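Local coordinates for protein ethylbenzene dehydrogenase alpha-subunit (Aromatoleum aromaticum, PDB 2IVF) that belongs to the molybdopterin oxidoreductase family and holds a molybdenum atom, an iron/sulfur cluster and the ligands MGD and MD1, at residues Gln312-Glu317 against Met465-Asn470; Leu319-Phe324 against Trp471-Thr476; Ala547-Tyr552 against Lys619-Val624; Leu943-Gly948 against Gly959-Val964. All coordinates share one frame; numbering follows the deposited sequence.

Interaction 1: Gln312-Glu317 against Met465-Asn470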
loop_
_atom_site.group_PDB
_atom_site.type_symbol
_atom_site.label_atom_id
_atom_site.label_comp_id
_atom_site.label_asym_id
_atom_site.label_seq_id
_atom_site.Cartn_x
_atom_site.Cartn_y
_atom_site.Cartn_z
ATOM N N GLN A 312 14.968 -32.560 -8.473
ATOM C CA GLN A 312 15.121 -33.983 -8.335
ATOM C C GLN A 312 14.052 -34.708 -9.130
ATOM O O GLN A 312 14.331 -35.707 -9.782
ATOM C CB GLN A 312 15.072 -34.405 -6.871
ATOM C CG GLN A 312 15.561 -35.824 -6.615
ATOM C CD GLN A 312 14.543 -36.937 -6.868
ATOM O OE1 GLN A 312 14.935 -38.103 -6.998
ATOM N NE2 GLN A 312 13.258 -36.592 -6.960
ATOM N N VAL A 313 12.846 -34.176 -9.111
ATOM C CA VAL A 313 11.746 -34.749 -9.887
ATOM C C VAL A 313 12.056 -34.767 -11.381
ATOM O O VAL A 313 11.946 -35.811 -12.034
ATOM C CB VAL A 313 10.438 -34.047 -9.589
ATOM C CG1 VAL A 313 9.329 -34.437 -10.623
ATOM C CG2 VAL A 313 9.998 -34.355 -8.188
ATOM N N MET A 314 12.462 -33.614 -11.917
ATOM C CA MET A 314 12.750 -33.487 -13.316
ATOM C C MET A 314 13.918 -34.338 -13.726
ATOM O O MET A 314 13.932 -34.855 -14.832
ATOM C CB MET A 314 13.051 -32.031 -13.680
ATOM C CG MET A 314 11.909 -31.086 -13.468
ATOM S SD MET A 314 12.243 -29.453 -14.179
ATOM C CE MET A 314 12.974 -28.630 -12.789
ATOM N N ILE A 315 14.911 -34.478 -12.860
ATOM C CA ILE A 315 16.050 -35.331 -13.209
ATOM C C ILE A 315 15.628 -36.798 -13.135
ATOM O O ILE A 315 15.793 -37.542 -14.102
ATOM C CB ILE A 315 17.295 -34.979 -12.359
ATOM C CG1 ILE A 315 17.808 -33.589 -12.799
ATOM C CG2 ILE A 315 18.400 -36.072 -12.463
ATOM C CD1 ILE A 315 18.903 -33.031 -11.939
ATOM N N ASP A 316 15.048 -37.207 -12.017
ATOM C CA ASP A 316 14.703 -38.603 -11.813
ATOM C C ASP A 316 13.698 -39.133 -12.859
ATOM O O ASP A 316 13.785 -40.282 -13.298
ATOM C CB ASP A 316 14.123 -38.741 -10.413
ATOM C CG ASP A 316 14.016 -40.170 -9.957
ATOM O OD1 ASP A 316 14.952 -40.955 -10.201
ATOM O OD2 ASP A 316 12.998 -40.499 -9.318
ATOM N N GLU A 317 12.753 -38.300 -13.243
ATOM C CA GLU A 317 11.755 -38.646 -14.230
ATOM C C GLU A 317 12.215 -38.294 -15.658
ATOM O O GLU A 317 11.489 -38.510 -16.585
ATOM C CB GLU A 317 10.413 -37.972 -13.882
ATOM C CG GLU A 317 9.872 -38.418 -12.537
ATOM C CD GLU A 317 8.434 -38.028 -12.277
ATOM O OE1 GLU A 317 7.842 -37.305 -13.084
ATOM O OE2 GLU A 317 7.868 -38.479 -11.251
ATOM N N MET A 465 14.775 -23.784 -13.106
ATOM C CA MET A 465 14.575 -23.056 -14.356
ATOM C C MET A 465 15.546 -23.552 -15.419
ATOM O O MET A 465 15.178 -23.696 -16.557
ATOM C CB MET A 465 14.698 -21.553 -14.161
ATOM C CG MET A 465 13.719 -21.016 -13.161
ATOM S SD MET A 465 11.975 -21.423 -13.651
ATOM C CE MET A 465 11.207 -21.575 -12.038
ATOM N N ALA A 466 16.792 -23.792 -15.063
ATOM C CA ALA A 466 17.756 -24.366 -16.009
ATOM C C ALA A 466 17.330 -25.730 -16.565
ATOM O O ALA A 466 17.429 -26.022 -17.786
ATOM C CB ALA A 466 19.126 -24.522 -15.316
ATOM N N LEU A 467 16.949 -26.600 -15.637
ATOM C CA LEU A 467 16.624 -27.970 -15.959
ATOM C C LEU A 467 15.397 -27.993 -16.855
ATOM O O LEU A 467 15.267 -28.879 -17.638
ATOM C CB LEU A 467 16.367 -28.787 -14.697
ATOM C CG LEU A 467 17.615 -29.126 -13.900
ATOM C CD1 LEU A 467 17.194 -29.608 -12.477
ATOM C CD2 LEU A 467 18.522 -30.147 -14.652
ATOM N N SER A 468 14.540 -26.974 -16.745
ATOM C CA SER A 468 13.321 -26.903 -17.559
ATOM C C SER A 468 13.472 -25.985 -18.782
ATOM O O SER A 468 12.530 -25.801 -19.537
ATOM C CB SER A 468 12.164 -26.453 -16.692
ATOM O OG SER A 468 12.418 -25.215 -16.027
ATOM N N GLY A 469 14.666 -25.437 -18.987
ATOM C CA GLY A 469 14.906 -24.523 -20.100
ATOM C C GLY A 469 14.106 -23.239 -20.011
ATOM O O GLY A 469 13.762 -22.648 -21.042
ATOM N N ASN A 470 13.859 -22.770 -18.792
ATOM C CA ASN A 470 12.961 -21.624 -18.596
ATOM C C ASN A 470 13.705 -20.301 -18.381
ATOM O O ASN A 470 13.487 -19.579 -17.400
ATOM C CB ASN A 470 11.950 -21.924 -17.458
ATOM C CG ASN A 470 10.701 -22.568 -17.965
ATOM O OD1 ASN A 470 10.274 -23.651 -17.478
ATOM N ND2 ASN A 470 10.082 -21.921 -18.933
#

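Interaction 2: Leu319-Phe324 against Trp471-Thr476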
loop_
_atom_site.group_PDB
_atom_site.type_symbol
_atom_site.label_atom_id
_atom_site.label_comp_id
_atom_site.label_asym_id
_atom_site.label_seq_id
_atom_site.Cartn_x
_atom_site.Cartn_y
_atom_site.Cartn_z
ATOM N N LEU A 319 12.711 -35.477 -17.270
ATOM C CA LEU A 319 11.860 -34.444 -17.854
ATOM C C LEU A 319 12.659 -33.207 -18.225
ATOM O O LEU A 319 12.113 -32.251 -18.745
ATOM C CB LEU A 319 10.795 -34.024 -16.850
ATOM C CG LEU A 319 9.942 -35.159 -16.282
ATOM C CD1 LEU A 319 9.006 -34.559 -15.266
ATOM C CD2 LEU A 319 9.188 -35.881 -17.400
ATOM N N PHE A 320 13.937 -33.191 -17.875
ATOM C CA PHE A 320 14.729 -31.990 -18.081
ATOM C C PHE A 320 15.104 -31.765 -19.569
ATOM O O PHE A 320 15.174 -32.692 -20.376
ATOM C CB PHE A 320 15.972 -31.975 -17.154
ATOM C CG PHE A 320 16.947 -33.064 -17.422
ATOM C CD1 PHE A 320 16.794 -34.294 -16.837
ATOM C CD2 PHE A 320 18.048 -32.856 -18.248
ATOM C CE1 PHE A 320 17.664 -35.295 -17.076
ATOM C CE2 PHE A 320 18.953 -33.856 -18.475
ATOM C CZ PHE A 320 18.769 -35.080 -17.902
ATOM N N ASP A 321 15.357 -30.507 -19.890
ATOM C CA ASP A 321 15.722 -30.078 -21.223
ATOM C C ASP A 321 17.237 -30.281 -21.309
ATOM O O ASP A 321 18.040 -29.435 -20.902
ATOM C CB ASP A 321 15.288 -28.630 -21.391
ATOM C CG ASP A 321 15.487 -28.078 -22.796
ATOM O OD1 ASP A 321 16.299 -28.589 -23.587
ATOM O OD2 ASP A 321 14.831 -27.046 -23.079
ATOM N N ARG A 322 17.622 -31.437 -21.820
ATOM C CA ARG A 322 19.021 -31.819 -21.876
ATOM C C ARG A 322 19.846 -30.839 -22.688
ATOM O O ARG A 322 20.942 -30.449 -22.277
ATOM C CB ARG A 322 19.167 -33.224 -22.469
ATOM C CG ARG A 322 20.589 -33.739 -22.503
ATOM C CD ARG A 322 20.668 -35.200 -22.998
ATOM N NE ARG A 322 20.088 -36.098 -22.004
ATOM C CZ ARG A 322 20.769 -36.744 -21.063
ATOM N NH1 ARG A 322 22.086 -36.650 -20.974
ATOM N NH2 ARG A 322 20.112 -37.507 -20.215
ATOM N N GLN A 323 19.327 -30.442 -23.843
ATOM C CA GLN A 323 20.073 -29.556 -24.742
ATOM C C GLN A 323 20.377 -28.195 -24.100
ATOM O O GLN A 323 21.492 -27.692 -24.154
ATOM C CB GLN A 323 19.275 -29.402 -26.025
ATOM C CG GLN A 323 20.027 -28.802 -27.192
ATOM C CD GLN A 323 19.445 -29.255 -28.528
ATOM O OE1 GLN A 323 18.602 -30.179 -28.589
ATOM N NE2 GLN A 323 19.882 -28.610 -29.603
ATOM N N PHE A 324 19.371 -27.621 -23.471
ATOM C CA PHE A 324 19.460 -26.328 -22.808
ATOM C C PHE A 324 20.458 -26.408 -21.678
ATOM O O PHE A 324 21.301 -25.515 -21.513
ATOM C CB PHE A 324 18.077 -25.944 -22.264
ATOM C CG PHE A 324 17.999 -24.565 -21.648
ATOM C CD1 PHE A 324 18.399 -24.331 -20.332
ATOM C CD2 PHE A 324 17.479 -23.500 -22.380
ATOM C CE1 PHE A 324 18.322 -23.064 -19.760
ATOM C CE2 PHE A 324 17.372 -22.227 -21.809
ATOM C CZ PHE A 324 17.783 -22.006 -20.501
ATOM N N TRP A 471 14.561 -19.970 -19.345
ATOM C CA TRP A 471 15.053 -18.587 -19.459
ATOM C C TRP A 471 15.407 -18.235 -20.869
ATOM O O TRP A 471 15.540 -19.118 -21.725
ATOM C CB TRP A 471 16.156 -18.260 -18.426
ATOM C CG TRP A 471 17.499 -18.856 -18.684
ATOM C CD1 TRP A 471 18.290 -18.650 -19.782
ATOM C CD2 TRP A 471 18.251 -19.679 -17.785
ATOM N NE1 TRP A 471 19.475 -19.319 -19.618
ATOM C CE2 TRP A 471 19.479 -19.948 -18.395
ATOM C CE3 TRP A 471 17.992 -20.217 -16.516
ATOM C CZ2 TRP A 471 20.448 -20.763 -17.802
ATOM C CZ3 TRP A 471 18.955 -20.991 -15.901
ATOM C CH2 TRP A 471 20.174 -21.274 -16.547
ATOM N N GLY A 472 15.482 -16.924 -21.111
ATOM C CA GLY A 472 15.806 -16.392 -22.401
ATOM C C GLY A 472 14.707 -16.457 -23.433
ATOM O O GLY A 472 14.959 -16.234 -24.618
ATOM N N LYS A 473 13.482 -16.679 -22.949
ATOM C CA LYS A 473 12.327 -16.910 -23.800
ATOM C C LYS A 473 11.148 -16.051 -23.353
ATOM O O LYS A 473 11.032 -15.646 -22.169
ATOM C CB LYS A 473 11.941 -18.382 -23.744
ATOM C CG LYS A 473 13.021 -19.348 -24.171
ATOM C CD LYS A 473 12.655 -20.786 -23.716
ATOM C CE LYS A 473 13.744 -21.749 -24.176
ATOM N NZ LYS A 473 13.485 -23.141 -23.749
ATOM N N PRO A 474 10.302 -15.699 -24.306
ATOM C CA PRO A 474 9.093 -14.987 -23.920
ATOM C C PRO A 474 8.369 -15.737 -22.834
ATOM O O PRO A 474 8.331 -16.968 -22.863
ATOM C CB PRO A 474 8.280 -14.970 -25.207
ATOM C CG PRO A 474 9.244 -14.989 -26.266
ATOM C CD PRO A 474 10.383 -15.879 -25.763
ATOM N N GLY A 475 7.859 -15.001 -21.847
ATOM C CA GLY A 475 7.184 -15.578 -20.722
ATOM C C GLY A 475 8.091 -16.203 -19.694
ATOM O O GLY A 475 7.631 -16.950 -18.860
ATOM N N THR A 476 9.378 -15.893 -19.716
ATOM C CA THR A 476 10.278 -16.289 -18.655
ATOM C C THR A 476 10.836 -15.027 -18.002
ATOM O O THR A 476 10.689 -13.926 -18.517
ATOM C CB THR A 476 11.435 -17.129 -19.173
ATOM O OG1 THR A 476 12.272 -16.328 -20.031
ATOM C CG2 THR A 476 10.904 -18.337 -19.963
HETATM O O HOH W 1 15.207 -25.007 -24.726
#

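Interaction 3: Ala547-Tyr552 against Lys619-Val624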
loop_
_atom_site.group_PDB
_atom_site.type_symbol
_atom_site.label_atom_id
_atom_site.label_comp_id
_atom_site.label_asym_id
_atom_site.label_seq_id
_atom_site.Cartn_x
_atom_site.Cartn_y
_atom_site.Cartn_z
ATOM N N ALA A 547 27.956 -2.947 5.166
ATOM C CA ALA A 547 28.427 -3.779 6.292
ATOM C C ALA A 547 29.704 -3.242 6.953
ATOM O O ALA A 547 29.936 -3.458 8.162
ATOM C CB ALA A 547 28.605 -5.271 5.855
ATOM N N MET A 548 30.568 -2.591 6.173
ATOM C CA MET A 548 31.886 -2.236 6.675
ATOM C C MET A 548 31.797 -1.174 7.752
ATOM O O MET A 548 32.330 -1.368 8.844
ATOM C CB MET A 548 32.832 -1.745 5.574
ATOM C CG MET A 548 33.103 -2.762 4.494
ATOM S SD MET A 548 33.631 -4.364 5.151
ATOM C CE MET A 548 33.938 -5.249 3.603
ATOM N N TRP A 549 31.150 -0.058 7.447
ATOM C CA TRP A 549 31.145 1.057 8.385
ATOM C C TRP A 549 30.224 0.673 9.581
ATOM O O TRP A 549 30.530 1.005 10.710
ATOM C CB TRP A 549 30.729 2.373 7.705
ATOM C CG TRP A 549 29.276 2.570 7.588
ATOM C CD1 TRP A 549 28.423 1.966 6.739
ATOM C CD2 TRP A 549 28.505 3.452 8.379
ATOM N NE1 TRP A 549 27.122 2.403 6.966
ATOM C CE2 TRP A 549 27.157 3.314 7.983
ATOM C CE3 TRP A 549 28.828 4.319 9.423
ATOM C CZ2 TRP A 549 26.136 4.044 8.552
ATOM C CZ3 TRP A 549 27.815 5.045 10.007
ATOM C CH2 TRP A 549 26.484 4.911 9.566
ATOM N N LEU A 550 29.160 -0.098 9.321
ATOM C CA LEU A 550 28.299 -0.551 10.411
ATOM C C LEU A 550 29.071 -1.411 11.380
ATOM O O LEU A 550 28.947 -1.238 12.608
ATOM C CB LEU A 550 27.075 -1.296 9.901
ATOM C CG LEU A 550 26.041 -0.472 9.130
ATOM C CD1 LEU A 550 24.935 -1.376 8.620
ATOM C CD2 LEU A 550 25.487 0.706 9.976
ATOM N N TYR A 551 29.918 -2.287 10.831
ATOM C CA TYR A 551 30.774 -3.174 11.631
ATOM C C TYR A 551 31.824 -2.428 12.429
ATOM O O TYR A 551 32.010 -2.706 13.594
ATOM C CB TYR A 551 31.519 -4.180 10.712
ATOM C CG TYR A 551 32.401 -5.207 11.402
ATOM C CD1 TYR A 551 31.868 -6.400 11.887
ATOM C CD2 TYR A 551 33.799 -5.030 11.500
ATOM C CE1 TYR A 551 32.707 -7.374 12.506
ATOM C CE2 TYR A 551 34.594 -5.981 12.078
ATOM C CZ TYR A 551 34.041 -7.158 12.575
ATOM O OH TYR A 551 34.908 -8.054 13.155
ATOM N N TYR A 552 32.513 -1.501 11.779
ATOM C CA TYR A 552 33.627 -0.775 12.365
ATOM C C TYR A 552 33.246 0.439 13.200
ATOM O O TYR A 552 33.971 0.809 14.091
ATOM C CB TYR A 552 34.558 -0.321 11.240
ATOM C CG TYR A 552 35.405 -1.446 10.727
ATOM C CD1 TYR A 552 36.308 -2.077 11.571
ATOM C CD2 TYR A 552 35.296 -1.908 9.408
ATOM C CE1 TYR A 552 37.075 -3.116 11.138
ATOM C CE2 TYR A 552 36.128 -2.958 8.942
ATOM C CZ TYR A 552 37.002 -3.549 9.817
ATOM O OH TYR A 552 37.830 -4.602 9.431
ATOM N N LYS A 619 18.544 0.469 18.221
ATOM C CA LYS A 619 19.404 0.356 19.376
ATOM C C LYS A 619 20.794 0.842 19.016
ATOM O O LYS A 619 21.409 1.566 19.798
ATOM C CB LYS A 619 19.495 -1.102 19.820
ATOM C CG LYS A 619 20.432 -1.381 21.023
ATOM C CD LYS A 619 19.893 -0.744 22.302
ATOM C CE LYS A 619 20.628 -1.255 23.576
ATOM N NZ LYS A 619 20.510 -0.222 24.656
ATOM N N MET A 620 21.328 0.405 17.875
ATOM C CA MET A 620 22.781 0.595 17.625
ATOM C C MET A 620 23.041 2.047 17.242
ATOM O O MET A 620 24.081 2.618 17.569
ATOM C CB MET A 620 23.280 -0.330 16.519
ATOM C CG MET A 620 23.126 -1.862 16.843
ATOM S SD MET A 620 23.710 -2.288 18.501
ATOM C CE MET A 620 25.485 -2.427 18.189
ATOM N N PHE A 621 22.097 2.652 16.551
ATOM C CA PHE A 621 22.297 4.044 16.158
ATOM C C PHE A 621 22.363 4.993 17.381
ATOM O O PHE A 621 23.397 5.663 17.570
ATOM C CB PHE A 621 21.335 4.473 15.041
ATOM C CG PHE A 621 21.892 4.212 13.652
ATOM C CD1 PHE A 621 22.430 2.970 13.314
ATOM C CD2 PHE A 621 21.906 5.193 12.689
ATOM C CE1 PHE A 621 22.927 2.724 12.036
ATOM C CE2 PHE A 621 22.436 4.943 11.430
ATOM C CZ PHE A 621 22.927 3.722 11.105
ATOM N N PRO A 622 21.290 5.062 18.204
ATOM C CA PRO A 622 21.355 5.920 19.414
ATOM C C PRO A 622 22.482 5.533 20.333
ATOM O O PRO A 622 23.178 6.409 20.849
ATOM C CB PRO A 622 19.971 5.722 20.080
ATOM C CG PRO A 622 19.084 5.341 18.980
ATOM C CD PRO A 622 19.962 4.450 18.067
ATOM N N ASP A 623 22.720 4.243 20.519
ATOM C CA ASP A 623 23.695 3.828 21.537
ATOM C C ASP A 623 25.155 3.957 21.132
ATOM O O ASP A 623 26.016 4.174 21.986
ATOM C CB ASP A 623 23.462 2.392 21.975
ATOM C CG ASP A 623 22.281 2.249 22.914
ATOM O OD1 ASP A 623 21.526 3.231 23.111
ATOM O OD2 ASP A 623 22.109 1.123 23.444
ATOM N N VAL A 624 25.440 3.801 19.839
ATOM C CA VAL A 624 26.833 3.700 19.399
ATOM C C VAL A 624 27.208 4.820 18.434
ATOM O O VAL A 624 28.207 5.459 18.635
ATOM C CB VAL A 624 27.152 2.322 18.765
ATOM C CG1 VAL A 624 28.630 2.246 18.428
ATOM C CG2 VAL A 624 26.807 1.153 19.758
#

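Interaction 4: Leu943-Gly948 against Gly959-Val964. With GOL (glycerol), chain H.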
loop_
_atom_site.group_PDB
_atom_site.type_symbol
_atom_site.label_atom_id
_atom_site.label_comp_id
_atom_site.label_asym_id
_atom_site.label_seq_id
_atom_site.Cartn_x
_atom_site.Cartn_y
_atom_site.Cartn_z
ATOM N N LEU A 943 29.865 -15.590 3.603
ATOM C CA LEU A 943 30.381 -16.103 2.331
ATOM C C LEU A 943 30.351 -14.986 1.290
ATOM O O LEU A 943 31.095 -15.020 0.318
ATOM C CB LEU A 943 29.556 -17.290 1.827
ATOM C CG LEU A 943 29.660 -18.575 2.651
ATOM C CD1 LEU A 943 28.858 -19.671 1.921
ATOM C CD2 LEU A 943 31.100 -18.936 2.842
ATOM N N HIS A 944 29.544 -13.968 1.529
ATOM C CA HIS A 944 29.516 -12.820 0.633
ATOM C C HIS A 944 30.635 -11.807 0.795
ATOM O O HIS A 944 30.635 -10.805 0.110
ATOM C CB HIS A 944 28.151 -12.174 0.640
ATOM C CG HIS A 944 27.066 -13.111 0.243
ATOM N ND1 HIS A 944 25.748 -12.710 0.136
ATOM C CD2 HIS A 944 27.101 -14.406 -0.156
ATOM C CE1 HIS A 944 25.003 -13.750 -0.205
ATOM N NE2 HIS A 944 25.803 -14.782 -0.430
ATOM N N LEU A 945 31.635 -12.141 1.626
ATOM C CA LEU A 945 32.897 -11.435 1.687
ATOM C C LEU A 945 33.867 -12.059 0.694
ATOM O O LEU A 945 34.942 -11.542 0.483
ATOM C CB LEU A 945 33.459 -11.514 3.105
ATOM C CG LEU A 945 32.676 -10.680 4.142
ATOM C CD1 LEU A 945 32.930 -11.183 5.558
ATOM C CD2 LEU A 945 33.022 -9.181 3.996
ATOM N N ALA A 946 33.480 -13.161 0.056
ATOM C CA ALA A 946 34.416 -13.900 -0.780
ATOM C C ALA A 946 34.844 -13.096 -1.988
ATOM O O ALA A 946 34.055 -12.395 -2.567
ATOM C CB ALA A 946 33.821 -15.236 -1.231
ATOM N N GLY A 947 36.106 -13.246 -2.372
ATOM C CA GLY A 947 36.590 -12.751 -3.643
ATOM C C GLY A 947 37.343 -13.870 -4.344
ATOM O O GLY A 947 37.132 -15.050 -4.059
ATOM N N GLY A 948 38.217 -13.501 -5.268
ATOM C CA GLY A 948 39.045 -14.474 -5.986
ATOM C C GLY A 948 38.206 -15.399 -6.839
ATOM O O GLY A 948 38.520 -16.579 -6.976
ATOM N N GLY A 959 26.605 -6.993 -4.780
ATOM C CA GLY A 959 27.667 -7.727 -4.105
ATOM C C GLY A 959 27.933 -7.159 -2.731
ATOM O O GLY A 959 27.294 -6.204 -2.313
ATOM N N SER A 960 28.893 -7.778 -2.049
ATOM C CA SER A 960 29.219 -7.474 -0.645
ATOM C C SER A 960 28.073 -7.983 0.267
ATOM O O SER A 960 26.948 -8.218 -0.197
ATOM C CB SER A 960 29.537 -5.988 -0.429
ATOM O OG SER A 960 28.389 -5.232 -0.131
ATOM N N PRO A 961 28.387 -8.244 1.540
ATOM C CA PRO A 961 27.461 -8.895 2.457
ATOM C C PRO A 961 26.424 -7.929 2.947
ATOM O O PRO A 961 26.765 -6.959 3.596
ATOM C CB PRO A 961 28.376 -9.376 3.599
ATOM C CG PRO A 961 29.595 -8.583 3.495
ATOM C CD PRO A 961 29.708 -7.994 2.152
ATOM N N ALA A 962 25.174 -8.187 2.632
ATOM C CA ALA A 962 24.067 -7.303 3.014
ATOM C C ALA A 962 23.607 -7.560 4.458
ATOM O O ALA A 962 23.284 -8.676 4.842
ATOM C CB ALA A 962 22.898 -7.458 2.026
ATOM N N PRO A 963 23.579 -6.502 5.284
ATOM C CA PRO A 963 23.189 -6.626 6.700
ATOM C C PRO A 963 21.685 -6.583 6.903
ATOM O O PRO A 963 21.170 -5.765 7.680
ATOM C CB PRO A 963 23.861 -5.406 7.314
ATOM C CG PRO A 963 23.690 -4.378 6.207
ATOM C CD PRO A 963 23.949 -5.124 4.934
ATOM N N VAL A 964 20.989 -7.499 6.236
ATOM C CA VAL A 964 19.568 -7.316 5.890
ATOM C C VAL A 964 18.738 -8.563 6.145
ATOM O O VAL A 964 17.587 -8.612 5.780
ATOM C CB VAL A 964 19.398 -6.934 4.418
ATOM C CG1 VAL A 964 20.163 -5.601 4.074
ATOM C CG2 VAL A 964 19.794 -8.097 3.454
HETATM C C1 GOL H . 30.518 -13.267 -2.316
HETATM O O1 GOL H . 30.404 -14.664 -2.645
HETATM C C2 GOL H . 30.799 -12.191 -3.362
HETATM O O2 GOL H . 29.690 -11.697 -4.093
HETATM C C3 GOL H . 31.492 -10.966 -2.755
HETATM O O3 GOL H . 30.805 -9.715 -2.857
HETATM O O HOH W 2 24.829 -9.988 0.577
#

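Interaction 1: Gln312-Glu317 against Met465-Asn470
M314 and L467 bring the last turns of two helices together, their CA atoms 7.2 Å apart and their side chains both directed across the gap. The M314 chain leaves its helix beside the backbone N (chi1 -63°), runs straight through chi2 and then bends at chi3 (-91°). That bend turns CE onto the CB of L467 at 3.9 Å. The sulfur touches the next residue instead, with M314 SD 3.9 Å from S468 CB, so the end of one methionine covers two consecutive residues. I315 works alongside it. Its CB does not aim at the other segment, but its extended CG1-CD1 arm reaches over and meets both methyls of L467, with I315 CD1 3.9 Å from L467 CD1; the two side chains cross at about a right angle. The setting is an alpha/beta layer built on a four-stranded parallel sheet. Helix 303-316 follows its strand 294-296, helix 454-467 follows its strand 440-444, and helix 425-437 borders the contact as well, touching M314 through A436 and S468 through V435. No hydrogen bond passes between the two segments. The hydroxyl of S468 turns back to the carbonyl of A464 in its own helix, which leaves the CB to face the sulfur. Just beyond, the helix closes in a Schellman motif: G469, at positive phi, gives its N to A466 O at 3.1 Å, and N470 N returns to M465 O at 2.8 Å.

Interaction 2: Leu319-Phe324 against Trp471-Thr476
F324 and W471 form a T-shaped aromatic pair backed by a water-bridged pair of charges, where the N-capped start of helix 322-328 meets the loop that follows helix 454-467 of the alpha/beta layer in the molybdopterin oxidoreductase region. The phenyl group presents its edge to the indole face, with the centroid of its ring 4.6 Å from that of the five-membered ring and the planes at 66°. The contact is tight: F324 CZ is 3.3 Å from W471 NE1, and CE1 lies nearest CE2 and CZ2, toward the six-membered ring. With chi1 at -175° the phenyl group of F324 points away from the backbone N and reaches the tryptophan. The indole N-H is used by Q328, in the later part of the same helix, while F232 adds a second edge-to-face partner and F799 packs on F324.

D321 does two jobs. Its OD1 caps the helix by accepting from F324 N at 3.2 Å, with the donor above the carboxylate plane. Its OD2 faces the ammonium group of K473, too far for a salt bridge, and the extended lysine chain comes in from the opposite direction. K473 NZ is also bonded to G469 O. Farther along, K473 to T476 make a type II turn, and K473 O is gripped twice, by T476 N and T476 OG1. Between the charges, one water donates to D321 OD2 at 2.6 Å and accepts from K473 NZ at 2.7 Å.

Interaction 3: Ala547-Tyr552 against Lys619-Val624
Between 547-552 and 619-624, F621 alone of the second segment touches the first, meeting W549 and L550. The aromatic part is slight. W549 CH2 lies 4.1 Å from F621 CZ, the rings approach obliquely, and the two side chains cross at about a right angle, so this is a touch between ring corners and not a stack.

The aliphatic part is somewhat closer. L550 CD2 sits at the edge of the phenylalanine ring, near its plane, 3.9 Å from F621 CE1. The same methyl lies 3.5 Å above one face of the W549 indole, toward its rim, and so fills the angle between the two aromatic groups. For W549 the indole swings out between the backbone N and the carbonyl carbon (chi1 83°), which carries its six-membered ring toward the other helix although its CB does not lead there.

No hydrogen bond joins the two segments; within each the helical bonds run on, as in Y551 N to A547 O at 2.9 Å and V624 N to M620 O at 2.9 Å. P622, a proline, has no N-H to give to the preceding turn, and helix 617-625 kinks there and widens into a pi-type turn.

W549 and F621 also both rest on Y603 of strand 602-606, consistent with helices packed on the mixed sheet of an alpha/beta fold in the molybdopterin oxidoreductase region.

Interaction 4: Leu943-Gly948 against Gly959-Val964
H944 faces S960 and P961 without any direct hydrogen bond between the two segments; a water and a glycerol, the latter probably from the crystallisation liquor, do the polar bridging. The water lies at the edge of the H944 ring, in its plane, 2.9 Å from H944 ND1. It donates to S960 O and accepts from A962 N at 2.8 Å, so three groups hold it and the imidazole is tied to the backbone opposite. The other ring nitrogen, NE2, is bonded to D455, and H230 meets the ring edge-to-face; together these should fix its rotation. The glycerol makes a second bridge: its O1 donates to L943 O at 3.1 Å, and its O3 accepts from S960 N at 2.8 Å along a fairly straight bond (159°). H230 and Y821 bind it as well.

Direct touching is van der Waals and mostly involves P961. L945 CD2 reaches the proline CG at 3.5 Å, an apolar pair whose side chains cross at about a right angle. The CB of L945 points away from the other segment, and only the branched end comes back. H944 O lies 3.6 Å from P961 CD. F574 packs against both L945 and P961. S960 has positive phi (71°), and its OG donates to G959 O at 2.6 Å.

Both segments belong to the long connection between strands 915-917 and 969-975, which folds back on itself here; the glycerol held between them may mark a small pocket.

Interactions 1 and 2 form one continuous junction. Their centres are 10 Å apart, and the chain passes from helix 303-316 directly into helix 322-328, with M314 O and L319 N 2.8 Å apart at the turn. L467 O is likewise 2.8 Å from D321 N, probably a hydrogen bond. Interactions 3 and 4 make a second neighbourhood, centres 18 Å apart, where A547 CB packs at 3.4 Å on P961 O and M548 CE approaches L945 CD2. The two pairs do not touch: the centres of interactions 1 and 3 are 44 Å apart, across the centre of the chain, while interactions 2 and 4 come within about 18 Å at their nearest atoms. In interaction 3 the F621 side chain is about 10 Å from MD1.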